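Local atomic coordinates of galactose mutarotase related enzyme (Lactobacillus casei, PDB entry 3Q1N), a protein that probably binds carbohydrate and may act as an isomerase on sugars, interconverting their anomers as aldose 1-epimerases do. Residues V128-S133 with L279-A283; L170-I175 with G206-N212; F236-W242 with V254-L260. The contacts are given in a common frame with arbitrary orientation. Where two conformers were deposited one is given. Residue numbers count along the deposited sequence, not the author numbering.

Contact 1. Residues V128-S133 with L279-A283; sequences VTNDDS and LSAGA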
loop_
_atom_site.group_PDB
_atom_site.type_symbol
_atom_site.label_atom_id
_atom_site.label_comp_id
_atom_site.label_asym_id
_atom_site.label_seq_id
_atom_site.Cartn_x
_atom_site.Cartn_y
_atom_site.Cartn_z
ATOM N N VAL A 128 8.307 -5.197 -11.332
ATOM C CA VAL A 128 7.274 -5.050 -12.339
ATOM C C VAL A 128 8.007 -5.076 -13.661
ATOM O O VAL A 128 8.851 -4.225 -13.923
ATOM C CB VAL A 128 6.559 -3.702 -12.211
ATOM C CG1 VAL A 128 5.604 -3.516 -13.378
ATOM C CG2 VAL A 128 5.770 -3.642 -10.888
ATOM N N THR A 129 7.668 -6.039 -14.499
ATOM C CA THR A 129 8.293 -6.154 -15.821
ATOM C C THR A 129 7.211 -6.006 -16.884
ATOM O O THR A 129 6.172 -6.662 -16.818
ATOM C CB THR A 129 9.011 -7.498 -16.017
ATOM O OG1 THR A 129 9.969 -7.683 -14.955
ATOM C CG2 THR A 129 9.803 -7.476 -17.347
ATOM N N ASN A 130 7.525 -5.174 -17.862
ATOM C CA ASN A 130 6.720 -4.989 -19.078
ATOM C C ASN A 130 7.114 -6.076 -20.067
ATOM O O ASN A 130 8.143 -5.968 -20.729
ATOM C CB ASN A 130 6.932 -3.583 -19.686
ATOM C CG ASN A 130 6.105 -3.382 -20.932
ATOM O OD1 ASN A 130 5.263 -4.252 -21.218
ATOM N ND2 ASN A 130 6.327 -2.275 -21.685
ATOM N N ASP A 131 6.299 -7.107 -20.188
ATOM C CA ASP A 131 6.559 -8.179 -21.121
ATOM C C ASP A 131 5.915 -7.933 -22.497
ATOM O O ASP A 131 6.010 -8.785 -23.375
ATOM C CB ASP A 131 6.051 -9.521 -20.577
ATOM C CG ASP A 131 6.818 -10.001 -19.361
ATOM O OD1 ASP A 131 8.048 -9.735 -19.253
ATOM O OD2 ASP A 131 6.169 -10.687 -18.563
ATOM N N ASP A 132 5.368 -6.750 -22.708
ATOM C CA ASP A 132 4.660 -6.412 -23.936
ATOM C C ASP A 132 5.614 -5.667 -24.885
ATOM O O ASP A 132 6.687 -5.202 -24.506
ATOM C CB ASP A 132 3.510 -5.453 -23.588
ATOM C CG ASP A 132 2.301 -5.670 -24.445
ATOM O OD1 ASP A 132 1.516 -6.619 -24.183
ATOM O OD2 ASP A 132 2.161 -4.938 -25.433
ATOM N N SER A 133 5.195 -5.560 -26.144
ATOM C CA SER A 133 5.851 -4.695 -27.126
ATOM C C SER A 133 5.427 -3.234 -26.973
ATOM O O SER A 133 6.124 -2.342 -27.406
ATOM C CB SER A 133 5.526 -5.165 -28.561
ATOM O OG SER A 133 4.145 -5.042 -28.832
ATOM N N LEU A 279 6.891 2.082 -18.603
ATOM C CA LEU A 279 8.021 1.223 -18.964
ATOM C C LEU A 279 8.101 0.972 -20.446
ATOM O O LEU A 279 7.120 0.628 -21.103
ATOM C CB LEU A 279 7.895 -0.105 -18.219
ATOM C CG LEU A 279 8.211 -0.097 -16.713
ATOM C CD1 LEU A 279 7.799 -1.467 -16.079
ATOM C CD2 LEU A 279 9.656 0.253 -16.432
ATOM N N SER A 280 9.295 1.156 -21.006
ATOM C CA SER A 280 9.613 0.680 -22.334
ATOM C C SER A 280 9.444 -0.841 -22.475
ATOM O O SER A 280 9.392 -1.583 -21.463
ATOM C CB SER A 280 11.050 1.104 -22.700
ATOM O OG SER A 280 11.175 2.523 -22.723
ATOM N N ALA A 281 9.266 -1.308 -23.718
ATOM C CA ALA A 281 9.143 -2.744 -23.950
ATOM C C ALA A 281 10.290 -3.511 -23.305
ATOM O O ALA A 281 11.461 -3.172 -23.530
ATOM C CB ALA A 281 9.097 -3.067 -25.423
ATOM N N GLY A 282 9.955 -4.524 -22.507
ATOM C CA GLY A 282 10.917 -5.361 -21.829
ATOM C C GLY A 282 11.606 -4.768 -20.618
ATOM O O GLY A 282 12.416 -5.459 -19.980
ATOM N N ALA A 283 11.318 -3.507 -20.277
ATOM C CA ALA A 283 11.957 -2.891 -19.121
ATOM C C ALA A 283 11.272 -3.327 -17.825
ATOM O O ALA A 283 10.165 -3.825 -17.812
ATOM C CB ALA A 283 11.955 -1.354 -19.230
#
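How one asparagine can hold a tight turn against the end of a beta strand is well illustrated where residues 279-283 meet residues 128-133. The walk begins at Leu-279, the last residue of its strand, whose CB points toward the partner and whose CD1 packs 4.0 Å from Val-128 CG1. Its carbonyl receives the side-chain amide of Asn-130: ND2 of Asn-130 lies 3.1 Å from Leu-279 O. The same ND2 makes a weak hydrogen bond to Ser-280 O, also at 3.1 Å, and hydrogen-bonds Lys-134 O as well. Ser-280 opens a type II beta turn that ends at Ala-283, closed by the backbone bond from Ala-283 N to Ser-280 O at 3.0 Å. At the first inner corner, Ala-281 sets its CB 3.3 Å from Asp-132 O. Gly-282 follows with positive phi (76°), the conformation glycine adopts readily at this place in such a turn, and its N gives a weak hydrogen bond to Asn-130 O at 2.9 Å. Ala-283 then closes the pairing, its O accepting from Asn-130 N at 3.0 Å and almost in line. Asn-130 therefore uses its backbone N and O as well as its side chain, while its OD1 takes the N of Asp-132 at 2.9 Å in an Asx turn that bends the chain out of the strand. The turn joins strand 277-279 of one sheet to strand 284-293 of another, where Val-128 pairs with Lys-285; Leu-279 pairs with Met-136 of strand 136-147, and Phe-138 of that strand touches both Val-128 and Leu-279.

Contact 2. Residues L170-I175 with G206-N212; sequences LQRFGI and GLVILAN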
loop_
_atom_site.group_PDB
_atom_site.type_symbol
_atom_site.label_atom_id
_atom_site.label_comp_id
_atom_site.label_asym_id
_atom_site.label_seq_id
_atom_site.Cartn_x
_atom_site.Cartn_y
_atom_site.Cartn_z
ATOM N N LEU A 170 5.036 18.975 6.138
ATOM C CA LEU A 170 4.248 17.833 5.669
ATOM C C LEU A 170 3.068 18.319 4.838
ATOM O O LEU A 170 2.374 19.235 5.273
ATOM C CB LEU A 170 3.676 17.062 6.860
ATOM C CG LEU A 170 4.477 15.902 7.440
ATOM C CD1 LEU A 170 3.789 15.424 8.764
ATOM C CD2 LEU A 170 4.659 14.767 6.436
ATOM N N GLN A 171 2.857 17.696 3.669
ATOM C CA GLN A 171 1.745 18.049 2.788
ATOM C C GLN A 171 1.003 16.781 2.369
ATOM O O GLN A 171 1.596 15.679 2.339
ATOM C CB GLN A 171 2.262 18.829 1.557
ATOM C CG GLN A 171 2.899 20.209 1.883
ATOM C CD GLN A 171 1.871 21.281 2.210
ATOM O OE1 GLN A 171 1.208 21.817 1.312
ATOM N NE2 GLN A 171 1.735 21.610 3.499
ATOM N N ARG A 172 -0.298 16.935 2.089
ATOM C CA ARG A 172 -1.099 15.851 1.545
ATOM C C ARG A 172 -1.736 16.260 0.227
ATOM O O ARG A 172 -1.956 17.460 -0.036
ATOM C CB ARG A 172 -2.219 15.454 2.497
ATOM C CG ARG A 172 -3.295 16.481 2.588
ATOM C CD ARG A 172 -4.283 16.185 3.619
ATOM N NE ARG A 172 -5.154 15.069 3.267
ATOM C CZ ARG A 172 -6.293 14.811 3.908
ATOM N NH1 ARG A 172 -6.700 15.615 4.892
ATOM N NH2 ARG A 172 -7.044 13.772 3.560
ATOM N N PHE A 173 -2.024 15.271 -0.593
ATOM C CA PHE A 173 -2.822 15.491 -1.787
ATOM C C PHE A 173 -4.263 15.791 -1.396
ATOM O O PHE A 173 -4.874 15.060 -0.632
ATOM C CB PHE A 173 -2.779 14.297 -2.719
ATOM C CG PHE A 173 -1.489 14.148 -3.414
ATOM C CD1 PHE A 173 -1.249 14.886 -4.581
ATOM C CD2 PHE A 173 -0.481 13.380 -2.913
ATOM C CE1 PHE A 173 -0.054 14.785 -5.260
ATOM C CE2 PHE A 173 0.736 13.309 -3.559
ATOM C CZ PHE A 173 0.942 14.004 -4.740
ATOM N N GLY A 174 -4.805 16.880 -1.889
ATOM C CA GLY A 174 -6.197 17.166 -1.633
ATOM C C GLY A 174 -7.138 16.095 -2.185
ATOM O O GLY A 174 -6.917 15.550 -3.254
ATOM N N ILE A 175 -8.186 15.806 -1.412
ATOM C CA ILE A 175 -9.185 14.776 -1.750
ATOM C C ILE A 175 -10.549 15.404 -2.087
ATOM O O ILE A 175 -11.009 16.337 -1.415
ATOM C CB ILE A 175 -9.382 13.806 -0.571
ATOM C CG1 ILE A 175 -8.035 13.173 -0.195
ATOM C CG2 ILE A 175 -10.453 12.748 -0.914
ATOM C CD1 ILE A 175 -7.295 12.457 -1.305
ATOM N N GLY A 206 -11.273 10.904 4.931
ATOM C CA GLY A 206 -10.713 10.072 3.892
ATOM C C GLY A 206 -9.229 9.911 3.993
ATOM O O GLY A 206 -8.556 10.495 4.868
ATOM N N LEU A 207 -8.718 9.093 3.089
ATOM C CA LEU A 207 -7.299 8.793 3.014
ATOM C C LEU A 207 -6.407 10.075 2.998
ATOM O O LEU A 207 -6.757 11.089 2.373
ATOM C CB LEU A 207 -7.034 7.935 1.778
ATOM C CG LEU A 207 -7.098 8.551 0.376
ATOM C CD1 LEU A 207 -6.637 7.508 -0.628
ATOM C CD2 LEU A 207 -8.503 9.103 0.000
ATOM N N VAL A 208 -5.298 10.028 3.748
ATOM C CA VAL A 208 -4.306 11.095 3.822
ATOM C C VAL A 208 -3.043 10.654 3.073
ATOM O O VAL A 208 -2.278 9.808 3.532
ATOM C CB VAL A 208 -3.958 11.426 5.305
ATOM C CG1 VAL A 208 -2.858 12.536 5.396
ATOM C CG2 VAL A 208 -5.242 11.885 6.066
ATOM N N ILE A 209 -2.864 11.187 1.879
ATOM C CA ILE A 209 -1.735 10.809 1.018
ATOM C C ILE A 209 -0.592 11.809 1.168
ATOM O O ILE A 209 -0.669 12.905 0.638
ATOM C CB ILE A 209 -2.137 10.745 -0.475
ATOM C CG1 ILE A 209 -3.414 9.950 -0.671
ATOM C CG2 ILE A 209 -0.969 10.150 -1.283
ATOM C CD1 ILE A 209 -3.997 10.056 -2.117
ATOM N N LEU A 210 0.454 11.445 1.895
ATOM C CA LEU A 210 1.598 12.342 2.089
ATOM C C LEU A 210 2.375 12.518 0.796
ATOM O O LEU A 210 2.753 11.535 0.122
ATOM C CB LEU A 210 2.561 11.802 3.170
ATOM C CG LEU A 210 1.939 11.542 4.537
ATOM C CD1 LEU A 210 3.039 11.036 5.489
ATOM C CD2 LEU A 210 1.299 12.778 5.124
ATOM N N ALA A 211 2.611 13.777 0.461
ATOM C CA ALA A 211 3.237 14.174 -0.786
ATOM C C ALA A 211 4.752 14.290 -0.699
ATOM O O ALA A 211 5.405 14.451 -1.743
ATOM C CB ALA A 211 2.648 15.492 -1.251
ATOM N N ASN A 212 5.318 14.204 0.511
ATOM C CA ASN A 212 6.744 14.469 0.717
ATOM C C ASN A 212 7.594 13.253 0.357
ATOM O O ASN A 212 7.813 12.359 1.174
ATOM C CB ASN A 212 7.016 14.950 2.163
ATOM C CG ASN A 212 6.133 16.095 2.580
ATOM O OD1 ASN A 212 4.959 15.905 2.815
ATOM N ND2 ASN A 212 6.716 17.285 2.769
HETATM O O HOH W 1 -4.810 13.130 1.133
HETATM O O HOH W 2 -8.983 12.897 5.900
#
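Short strands need not zip together along their whole length, and residues 170-175 with 206-212 show how side chains and water can extend a single beta bridge. Leu-170 starts the approach with CD2 packed 4.1 Å from Leu-210 CD2. At Gln-171 the backbone is held twice: its N donates to Asn-212 OD1 at 2.9 Å, and its O accepts from Ala-211 N, also at 2.9 Å; the side-chain NE2 instead reaches Leu-170 O and Asp-187. Arg-172 is bridged to Leu-210, their CA atoms 4.5 Å apart, and its guanidinium runs back along the other segment, NH2 giving a hydrogen bond to Leu-207 O at 2.9 Å while Val-208 CG2 lies over one face. Phe-173 N completes the backbone pairing with Ile-209 O at 3.0 Å; its ring packs on Ile-209 and Ala-211, CD2 lying 3.7 Å from Ile-209 CG2, and meets Tyr-238 edge-to-face. Past Gly-174, Ile-175 inserts CD1 3.8 Å from Leu-207 CD2. By then the strands, whose axes run at 134°, have splayed apart, and water 1 occupies the gap: it accepts from Arg-172 NE (2.9 Å) and Ile-209 N (2.8 Å) and donates to Phe-173 O (2.6 Å) and Leu-207 O (3.1 Å). Water 2 links Arg-172 NH2, at 3.2 Å, to Gly-206 O, at 2.6 Å. The chemistry implies that a buried arginine is accommodated by the Leu-207 carbonyl and two ordered waters, and the waters also serve backbone groups that the splayed strands no longer pair directly.

Contact 3. Residues F236-W242 with V254-L260; sequences FPYLTIW and VEPFDGL. With EDO (1,2-ethanediol), chain J; EDO (1,2-ethanediol), chain N.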
loop_
_atom_site.group_PDB
_atom_site.type_symbol
_atom_site.label_atom_id
_atom_site.label_comp_id
_atom_site.label_asym_id
_atom_site.label_seq_id
_atom_site.Cartn_x
_atom_site.Cartn_y
_atom_site.Cartn_z
ATOM N N PHE A 236 9.380 4.525 -2.466
ATOM C CA PHE A 236 7.967 4.794 -2.731
ATOM C C PHE A 236 7.747 6.300 -2.569
ATOM O O PHE A 236 7.997 6.832 -1.496
ATOM C CB PHE A 236 7.072 3.987 -1.777
ATOM C CG PHE A 236 6.973 2.530 -2.125
ATOM C CD1 PHE A 236 7.966 1.632 -1.762
ATOM C CD2 PHE A 236 5.923 2.065 -2.878
ATOM C CE1 PHE A 236 7.881 0.307 -2.120
ATOM C CE2 PHE A 236 5.821 0.767 -3.238
ATOM C CZ PHE A 236 6.849 -0.144 -2.877
ATOM N N PRO A 237 7.313 6.993 -3.627
ATOM C CA PRO A 237 7.201 8.449 -3.537
ATOM C C PRO A 237 6.138 8.930 -2.585
ATOM O O PRO A 237 6.279 10.006 -2.009
ATOM C CB PRO A 237 6.913 8.892 -4.976
ATOM C CG PRO A 237 6.381 7.686 -5.657
ATOM C CD PRO A 237 7.058 6.486 -4.986
ATOM N N TYR A 238 5.073 8.159 -2.379
ATOM C CA TYR A 238 3.972 8.651 -1.516
ATOM C C TYR A 238 3.635 7.613 -0.446
ATOM O O TYR A 238 4.041 6.451 -0.556
ATOM C CB TYR A 238 2.742 8.994 -2.376
ATOM C CG TYR A 238 3.089 9.819 -3.583
ATOM C CD1 TYR A 238 3.662 11.055 -3.439
ATOM C CD2 TYR A 238 2.906 9.317 -4.884
ATOM C CE1 TYR A 238 4.017 11.811 -4.506
ATOM C CE2 TYR A 238 3.258 10.111 -5.992
ATOM C CZ TYR A 238 3.780 11.363 -5.761
ATOM O OH TYR A 238 4.176 12.187 -6.790
ATOM N N LEU A 239 2.912 8.052 0.590
ATOM C CA LEU A 239 2.614 7.234 1.754
ATOM C C LEU A 239 1.259 7.622 2.263
ATOM O O LEU A 239 1.054 8.798 2.602
ATOM C CB LEU A 239 3.665 7.433 2.862
ATOM C CG LEU A 239 3.552 6.455 4.045
ATOM C CD1 LEU A 239 3.798 5.001 3.612
ATOM C CD2 LEU A 239 4.550 6.870 5.180
ATOM N N THR A 240 0.347 6.663 2.357
ATOM C CA THR A 240 -1.041 6.979 2.660
ATOM C C THR A 240 -1.489 6.399 3.998
ATOM O O THR A 240 -1.209 5.249 4.306
ATOM C CB THR A 240 -1.952 6.496 1.538
ATOM O OG1 THR A 240 -1.606 7.211 0.343
ATOM C CG2 THR A 240 -3.421 6.737 1.847
ATOM N N ILE A 241 -2.179 7.224 4.787
ATOM C CA ILE A 241 -2.752 6.791 6.053
ATOM C C ILE A 241 -4.268 6.714 5.883
ATOM O O ILE A 241 -4.883 7.627 5.311
ATOM C CB ILE A 241 -2.400 7.758 7.195
ATOM C CG1 ILE A 241 -0.886 8.024 7.239
ATOM C CG2 ILE A 241 -2.879 7.200 8.551
ATOM C CD1 ILE A 241 -0.429 9.266 6.424
ATOM N N TRP A 242 -4.859 5.626 6.364
ATOM C CA TRP A 242 -6.314 5.356 6.210
ATOM C C TRP A 242 -6.855 4.521 7.358
ATOM O O TRP A 242 -6.195 3.624 7.842
ATOM C CB TRP A 242 -6.603 4.634 4.876
ATOM C CG TRP A 242 -8.012 4.196 4.758
ATOM C CD1 TRP A 242 -9.119 4.980 4.527
ATOM C CD2 TRP A 242 -8.497 2.874 4.936
ATOM N NE1 TRP A 242 -10.252 4.210 4.534
ATOM C CE2 TRP A 242 -9.896 2.911 4.768
ATOM C CE3 TRP A 242 -7.875 1.640 5.193
ATOM C CZ2 TRP A 242 -10.691 1.765 4.869
ATOM C CZ3 TRP A 242 -8.645 0.515 5.263
ATOM C CH2 TRP A 242 -10.057 0.584 5.110
ATOM N N VAL A 254 -1.090 2.094 6.777
ATOM C CA VAL A 254 0.010 2.986 6.404
ATOM C C VAL A 254 0.571 2.361 5.152
ATOM O O VAL A 254 1.153 1.275 5.201
ATOM C CB VAL A 254 1.067 3.140 7.532
ATOM C CG1 VAL A 254 2.096 4.227 7.100
ATOM C CG2 VAL A 254 0.386 3.520 8.889
ATOM N N GLU A 255 0.335 3.024 4.010
ATOM C CA GLU A 255 0.319 2.391 2.713
ATOM C C GLU A 255 1.327 2.991 1.747
ATOM O O GLU A 255 1.147 4.123 1.273
ATOM C CB GLU A 255 -1.089 2.504 2.123
ATOM C CG GLU A 255 -2.258 2.139 3.085
ATOM C CD GLU A 255 -3.608 2.530 2.528
ATOM O OE1 GLU A 255 -3.662 3.090 1.407
ATOM O OE2 GLU A 255 -4.640 2.303 3.206
ATOM N N PRO A 256 2.415 2.261 1.466
ATOM C CA PRO A 256 3.371 2.786 0.502
ATOM C C PRO A 256 2.763 2.827 -0.910
ATOM O O PRO A 256 2.266 1.799 -1.375
ATOM C CB PRO A 256 4.545 1.799 0.600
ATOM C CG PRO A 256 4.445 1.177 1.973
ATOM C CD PRO A 256 2.947 1.066 2.172
ATOM N N PHE A 257 2.854 3.987 -1.565
ATOM C CA PHE A 257 2.272 4.220 -2.910
ATOM C C PHE A 257 3.360 4.619 -3.913
ATOM O O PHE A 257 4.049 5.657 -3.735
ATOM C CB PHE A 257 1.251 5.380 -2.918
ATOM C CG PHE A 257 -0.179 5.048 -2.450
ATOM C CD1 PHE A 257 -0.533 3.867 -1.825
ATOM C CD2 PHE A 257 -1.153 6.004 -2.621
ATOM C CE1 PHE A 257 -1.850 3.647 -1.405
ATOM C CE2 PHE A 257 -2.445 5.778 -2.209
ATOM C CZ PHE A 257 -2.802 4.627 -1.608
ATOM N N ASP A 258 3.493 3.826 -4.978
ATOM C CA ASP A 258 4.196 4.262 -6.207
ATOM C C ASP A 258 3.149 4.562 -7.290
ATOM O O ASP A 258 3.057 3.877 -8.282
ATOM C CB ASP A 258 5.198 3.196 -6.660
ATOM C CG ASP A 258 6.075 3.662 -7.816
ATOM O OD1 ASP A 258 6.243 4.896 -8.005
ATOM O OD2 ASP A 258 6.615 2.766 -8.528
ATOM N N GLY A 259 2.363 5.613 -7.036
ATOM C CA GLY A 259 1.242 6.001 -7.863
ATOM C C GLY A 259 0.227 6.687 -6.974
ATOM O O GLY A 259 0.467 6.917 -5.789
ATOM N N LEU A 260 -0.859 7.129 -7.596
ATOM C CA LEU A 260 -1.889 7.923 -6.913
ATOM C C LEU A 260 -3.251 7.610 -7.476
ATOM O O LEU A 260 -3.389 7.297 -8.672
ATOM C CB LEU A 260 -1.624 9.403 -7.142
ATOM C CG LEU A 260 -0.375 10.055 -6.514
ATOM C CD1 LEU A 260 -0.140 11.429 -7.049
ATOM C CD2 LEU A 260 -0.533 10.022 -5.005
HETATM C C1 EDO J . -6.905 3.937 1.370
HETATM O O1 EDO J . -6.055 3.654 0.242
HETATM C C2 EDO J . -8.339 3.512 1.151
HETATM O O2 EDO J . -8.442 2.092 0.895
HETATM C C1 EDO N . 8.939 7.082 -8.630
HETATM O O1 EDO N . 7.674 6.998 -9.320
HETATM C C2 EDO N . 9.988 6.309 -9.404
HETATM O O2 EDO N . 9.907 4.932 -9.053
#
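Leu-239, Val-254 and Pro-256 form the apolar centre of the hairpin between residues 236-242 and 254-260: Leu-239 CD1 packs 4.0 Å from Val-254 CG1, beside Pro-256, whose CB makes a CH-pi contact over the Phe-236 ring. Side chains alternate between the faces, as in any beta strand, and on the other face Thr-240 CB lies 4.0 Å from the centroid of the Phe-257 ring, and Tyr-238 CD2 meets Leu-260 CD2 at 3.5 Å. Between the faces, two hydrogen-bonded pairs join the backbones: Tyr-238 N to Phe-257 O (3.0 Å) with its return, and Thr-240 N to Glu-255 O (2.9 Å) with its own. At the polar edge, Glu-255 OE1 accepts at 2.7 Å from O1 of an ethanediol, probably from the crystallisation liquor, which is also hydrogen-bonded to His-143; Trp-242 sets a ring face over it, consistent with the sugar pocket of the aldose epimerases. The hairpin lies between strands 208-210 and 136-147 in its sheet, and its Leu-239, Val-254 and Pro-256 pack on Leu-231 of strand 229-232.

Contacts 2 and 3 are neighbours, with centres 9 Å apart, and share a sheet: strands 208-210 and 238-242 lie side by side, Leu-210 N probably hydrogen-bonding to Leu-239 O at 2.8 Å. Contact 1 stands apart, its centre 23 Å from that of contact 3 and 30 Å from that of contact 2. Even so, strand 136-147 pairs with both 251-258 and 277-279, so the same sheet runs from the outlying turn to the central hairpin. Along the chain, contacts 2 and 3 follow one another between the two segments of contact 1. Local hairpin and long-range pairings together build the antiparallel sheets of this galactose mutarotase-like fold, with the probable sugar pocket, marked by ethanediol, at contact 3.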